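DNA polymerase III beta subunit (Streptococcus pyogenes, PDB 2AVT) probably forms a ring-shaped dimeric sliding clamp that encircles DNA and tethers the replicative polymerase to its template for processive synthesis. Local coordinates at residues S300-S305 and K310-L315; I327-T332 and R355-T360. All coordinates share one frame; numbering follows the deposited sequence.

Interaction 1: residues S300-S305 and K310-L315; sequences SAHVNS and KVNEDL
Val303 and Val311 stand side by side on one face of two antiparallel strands, their CB atoms 3.7 Å apart. In each valine CG1 lies opposite the backbone N (chi1 177° for Val303, -178° for Val311), so the two branched groups are set alike, and both rest on Ile281 of helix 268-282. Further along this buried face the methyl CB of Ala301 touches CD1 of Leu315 at 4.3 Å, and Leu315 also packs on Ala274 of the helix. The backbones are drawn close: Val311 N donates to Val303 O at 2.6 Å, Val303 N answers to Val311 O, and Ala301 and Glu313 exchange a second such pair, with Ala301 N 2.7 Å from Glu313 O. This is a beta hairpin whose second strand is the outermost of its sheet within this chain, and that strand goes on pairing: Lys310 to Glu313 form an antiparallel ladder with a strand of the second subunit, where Glu313 OE1 is hydrogen-bonded to Ser111 OG of that subunit. The other face is looser and nearer solvent. Here Asn304 lies along the aliphatic part of Lys310, its ND2 3.2 Å from Lys310 CD; the bend at chi3 (48°), about the CG-CD bond, keeps Lys310 CE beside the amide as well, 3.4 Å from Asn304 ND2. His302 and Asn312 also run alongside each other, with Asn312 ND2 at the imidazole edge, 3.9 Å from His302 CE1. The ring is steadied within its own strand by a hydrogen bond between His302 NE2 and Ser300 OG, 2.5 Å long.

Interaction 2: residues I327-T332 and R355-T360; sequences ISFNPT and RPFTLT
Phe357 reaches across to Phe329 and Ile327 where two sheets meet within the C-terminal domain region. A clamp domain is a duplicated beta-alpha-beta-beta-beta unit whose two helices pack against the sheets; here side chains of the two sheets come together. Strand 325-329 belongs to the smaller sheet and strand 357-361 to the larger one, which also runs on into strands of the central domain. No hydrogen bond links the two segments, and their backbones stay well apart. The aromatic ring therefore spans the gap. CB of Phe357 already points toward the facing strand, and CG sits between the backbone N and the carbonyl carbon (chi1 59°). Along one side of the ring, Phe357 CD1 comes first and meets the terminal methyl CD1 of Ile327 at 3.9 Å. CE1 follows, 4.0 Å from CB of Phe329 and about equally close to CG of that residue. The tip, Phe357 CZ, lies over one face of the Phe329 ring, displaced toward its rim, with Phe329 CG 3.9 Å away. The two side chains cross at about a right angle, yet the planes of the Phe329 and Phe357 rings meet obliquely, at 56°, with the ring centroids 5.1 Å apart. Phe350 of strand 345-350 adds a further ring beside Phe357 and also touches Ile327, while Ile372 of strand 367-372 packs on Phe357 as well. The extended chain of Ile327 brings that same methyl close to the backbone too: Ile327 CD1 lies 4.1 Å from Arg355 O.

In the fold
Interaction 1 closes along the chain before interaction 2 opens, and both fall in the C-terminal domain. Their centres are about 16 Å apart and their nearest atoms about 6 Å, so they do not touch, but they share a four-stranded antiparallel sheet. Within it, strand 309-314 of interaction 1 and strand 325-329 of interaction 2 are the outermost strands of this chain, with 298-305 and 290-295 between them. The first continues the sheet into the second subunit; the second turns side chains toward strand 357-361 of the larger sheet. One small sheet thus links the dimer interface, consistent with ring closure in a sliding clamp, to the buried contact between the two sheets of the C-terminal domain.

Interaction 1: residues S300-S305 and K310-L315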
# COMPACT_ATOMS: atom_id res chain seq x y z
N SER A 300 9.27 18.59 -30.16
CA SER A 300 10.03 17.52 -29.53
C SER A 300 10.46 17.84 -28.11
O SER A 300 10.68 19.00 -27.75
CB SER A 300 11.26 17.20 -30.38
OG SER A 300 12.10 18.34 -30.50
N ALA A 301 10.59 16.79 -27.29
CA ALA A 301 11.00 16.92 -25.90
C ALA A 301 12.43 16.41 -25.77
O ALA A 301 12.81 15.44 -26.41
CB ALA A 301 10.07 16.13 -25.00
N HIS A 302 13.21 17.06 -24.92
CA HIS A 302 14.60 16.67 -24.74
C HIS A 302 15.07 16.80 -23.30
O HIS A 302 14.76 17.77 -22.61
CB HIS A 302 15.49 17.53 -25.64
CG HIS A 302 15.01 17.61 -27.06
ND1 HIS A 302 15.03 16.53 -27.91
CD2 HIS A 302 14.46 18.63 -27.75
CE1 HIS A 302 14.51 16.88 -29.08
NE2 HIS A 302 14.16 18.15 -29.01
N VAL A 303 15.82 15.80 -22.86
CA VAL A 303 16.37 15.80 -21.51
C VAL A 303 17.76 15.20 -21.63
O VAL A 303 17.97 14.26 -22.40
CB VAL A 303 15.53 14.93 -20.55
CG1 VAL A 303 16.19 14.91 -19.17
CG2 VAL A 303 14.12 15.48 -20.44
N ASN A 304 18.71 15.75 -20.89
CA ASN A 304 20.06 15.22 -20.95
C ASN A 304 20.71 15.18 -19.59
O ASN A 304 21.16 16.20 -19.07
CB ASN A 304 20.92 16.06 -21.90
CG ASN A 304 22.18 15.35 -22.32
OD1 ASN A 304 22.93 14.84 -21.48
ND2 ASN A 304 22.44 15.30 -23.62
N SER A 305 20.76 13.98 -19.00
CA SER A 305 21.38 13.81 -17.70
C SER A 305 22.77 13.22 -17.90
O SER A 305 22.91 12.07 -18.34
CB SER A 305 20.54 12.87 -16.82
OG SER A 305 19.31 13.48 -16.46
N LYS A 310 19.87 10.16 -21.65
CA LYS A 310 19.27 11.24 -22.43
C LYS A 310 17.88 10.90 -22.95
O LYS A 310 17.51 9.73 -23.04
CB LYS A 310 20.16 11.57 -23.64
CG LYS A 310 21.49 12.24 -23.29
CD LYS A 310 22.42 12.23 -24.49
CE LYS A 310 21.72 12.72 -25.74
NZ LYS A 310 22.62 12.68 -26.93
N VAL A 311 17.12 11.94 -23.30
CA VAL A 311 15.77 11.77 -23.83
C VAL A 311 15.53 12.64 -25.06
O VAL A 311 15.68 13.87 -25.00
CB VAL A 311 14.69 12.15 -22.79
CG1 VAL A 311 13.31 11.91 -23.38
CG2 VAL A 311 14.87 11.34 -21.53
N ASN A 312 15.16 12.00 -26.16
CA ASN A 312 14.86 12.66 -27.43
C ASN A 312 13.53 12.08 -27.89
O ASN A 312 13.47 10.94 -28.36
CB ASN A 312 15.96 12.36 -28.46
CG ASN A 312 15.57 12.78 -29.87
OD1 ASN A 312 14.61 12.26 -30.45
ND2 ASN A 312 16.31 13.73 -30.43
N GLU A 313 12.46 12.86 -27.76
CA GLU A 313 11.15 12.36 -28.14
C GLU A 313 10.28 13.33 -28.95
O GLU A 313 10.02 14.45 -28.52
CB GLU A 313 10.39 11.93 -26.88
CG GLU A 313 9.09 11.21 -27.14
CD GLU A 313 8.35 10.88 -25.86
OE1 GLU A 313 8.96 10.29 -24.95
OE2 GLU A 313 7.15 11.21 -25.77
N ASP A 314 9.82 12.87 -30.11
CA ASP A 314 8.95 13.65 -30.98
C ASP A 314 7.54 13.63 -30.38
O ASP A 314 7.01 12.56 -30.08
CB ASP A 314 8.90 13.04 -32.38
CG ASP A 314 10.23 13.12 -33.11
OD1 ASP A 314 11.26 12.72 -32.53
OD2 ASP A 314 10.24 13.57 -34.28
N LEU A 315 6.93 14.80 -30.21
CA LEU A 315 5.59 14.88 -29.64
C LEU A 315 4.50 15.06 -30.70
O LEU A 315 4.56 15.97 -31.52
CB LEU A 315 5.51 16.02 -28.63
CG LEU A 315 6.40 15.89 -27.40
CD1 LEU A 315 6.20 17.09 -26.48
CD2 LEU A 315 6.06 14.61 -26.67

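Interaction 2: residues I327-T332 and R355-T360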
# COMPACT_ATOMS: atom_id res chain seq x y z
N ILE A 327 11.55 26.09 -25.00
CA ILE A 327 11.36 26.44 -23.60
C ILE A 327 11.69 25.28 -22.66
O ILE A 327 11.51 24.11 -23.00
CB ILE A 327 9.91 26.97 -23.36
CG1 ILE A 327 9.80 27.56 -21.95
CG2 ILE A 327 8.91 25.86 -23.57
CD1 ILE A 327 8.55 28.40 -21.73
N SER A 328 12.21 25.63 -21.48
CA SER A 328 12.60 24.63 -20.48
C SER A 328 11.83 24.85 -19.19
O SER A 328 11.72 25.97 -18.70
CB SER A 328 14.10 24.72 -20.21
OG SER A 328 14.86 24.29 -21.33
N PHE A 329 11.34 23.76 -18.61
CA PHE A 329 10.57 23.83 -17.39
C PHE A 329 10.65 22.51 -16.62
O PHE A 329 11.01 21.48 -17.18
CB PHE A 329 9.11 24.13 -17.75
CG PHE A 329 8.54 23.16 -18.75
CD1 PHE A 329 7.94 21.98 -18.33
CD2 PHE A 329 8.63 23.40 -20.11
CE1 PHE A 329 7.44 21.06 -19.25
CE2 PHE A 329 8.14 22.49 -21.03
CZ PHE A 329 7.55 21.32 -20.60
N ASN A 330 10.30 22.54 -15.34
CA ASN A 330 10.32 21.33 -14.54
C ASN A 330 9.11 20.48 -14.92
O ASN A 330 7.98 20.84 -14.63
CB ASN A 330 10.27 21.68 -13.05
CG ASN A 330 10.18 20.45 -12.16
OD1 ASN A 330 9.15 19.78 -12.12
ND2 ASN A 330 11.27 20.14 -11.47
N PRO A 331 9.34 19.33 -15.57
CA PRO A 331 8.31 18.39 -16.03
C PRO A 331 7.21 18.00 -15.02
O PRO A 331 6.03 17.93 -15.39
CB PRO A 331 9.12 17.18 -16.48
CG PRO A 331 10.42 17.76 -16.90
CD PRO A 331 10.69 18.79 -15.83
N THR A 332 7.59 17.75 -13.77
CA THR A 332 6.61 17.37 -12.74
C THR A 332 5.42 18.34 -12.71
O THR A 332 4.29 17.93 -12.50
CB THR A 332 7.23 17.36 -11.34
OG1 THR A 332 8.25 16.35 -11.28
CG2 THR A 332 6.18 17.05 -10.29
N ARG A 355 8.96 33.32 -19.83
CA ARG A 355 7.66 33.76 -19.33
C ARG A 355 6.76 32.57 -19.04
O ARG A 355 6.84 31.52 -19.69
CB ARG A 355 6.97 34.69 -20.34
CG ARG A 355 7.68 36.02 -20.55
CD ARG A 355 8.09 36.65 -19.23
NE ARG A 355 8.70 37.96 -19.41
CZ ARG A 355 8.01 39.08 -19.66
NH1 ARG A 355 6.69 39.04 -19.75
NH2 ARG A 355 8.65 40.23 -19.83
N PRO A 356 5.89 32.70 -18.04
CA PRO A 356 4.98 31.62 -17.69
C PRO A 356 4.06 31.26 -18.85
O PRO A 356 3.53 32.15 -19.52
CB PRO A 356 4.21 32.19 -16.51
CG PRO A 356 5.23 33.07 -15.85
CD PRO A 356 5.86 33.77 -17.03
N PHE A 357 3.91 29.97 -19.12
CA PHE A 357 3.03 29.51 -20.19
C PHE A 357 1.76 28.94 -19.56
O PHE A 357 1.81 28.26 -18.54
CB PHE A 357 3.74 28.47 -21.07
CG PHE A 357 4.20 27.24 -20.33
CD1 PHE A 357 5.42 27.23 -19.67
CD2 PHE A 357 3.45 26.08 -20.35
CE1 PHE A 357 5.88 26.09 -19.04
CE2 PHE A 357 3.90 24.93 -19.72
CZ PHE A 357 5.12 24.93 -19.07
N THR A 358 0.62 29.24 -20.18
CA THR A 358 -0.67 28.80 -19.66
C THR A 358 -1.24 27.56 -20.33
O THR A 358 -0.96 27.27 -21.49
CB THR A 358 -1.74 29.91 -19.79
OG1 THR A 358 -1.97 30.17 -21.18
CG2 THR A 358 -1.28 31.18 -19.10
N LEU A 359 -2.08 26.86 -19.58
CA LEU A 359 -2.73 25.65 -20.07
C LEU A 359 -4.22 25.76 -19.76
O LEU A 359 -4.61 26.21 -18.68
CB LEU A 359 -2.15 24.42 -19.36
CG LEU A 359 -0.64 24.29 -19.10
CD1 LEU A 359 0.11 24.48 -20.40
CD2 LEU A 359 -0.19 25.32 -18.08
N THR A 360 -5.06 25.37 -20.71
CA THR A 360 -6.50 25.41 -20.51
C THR A 360 -7.08 24.20 -21.21
O THR A 360 -6.56 23.74 -22.23
CB THR A 360 -7.15 26.71 -21.11
OG1 THR A 360 -6.93 26.77 -22.52
CG2 THR A 360 -6.56 27.95 -20.46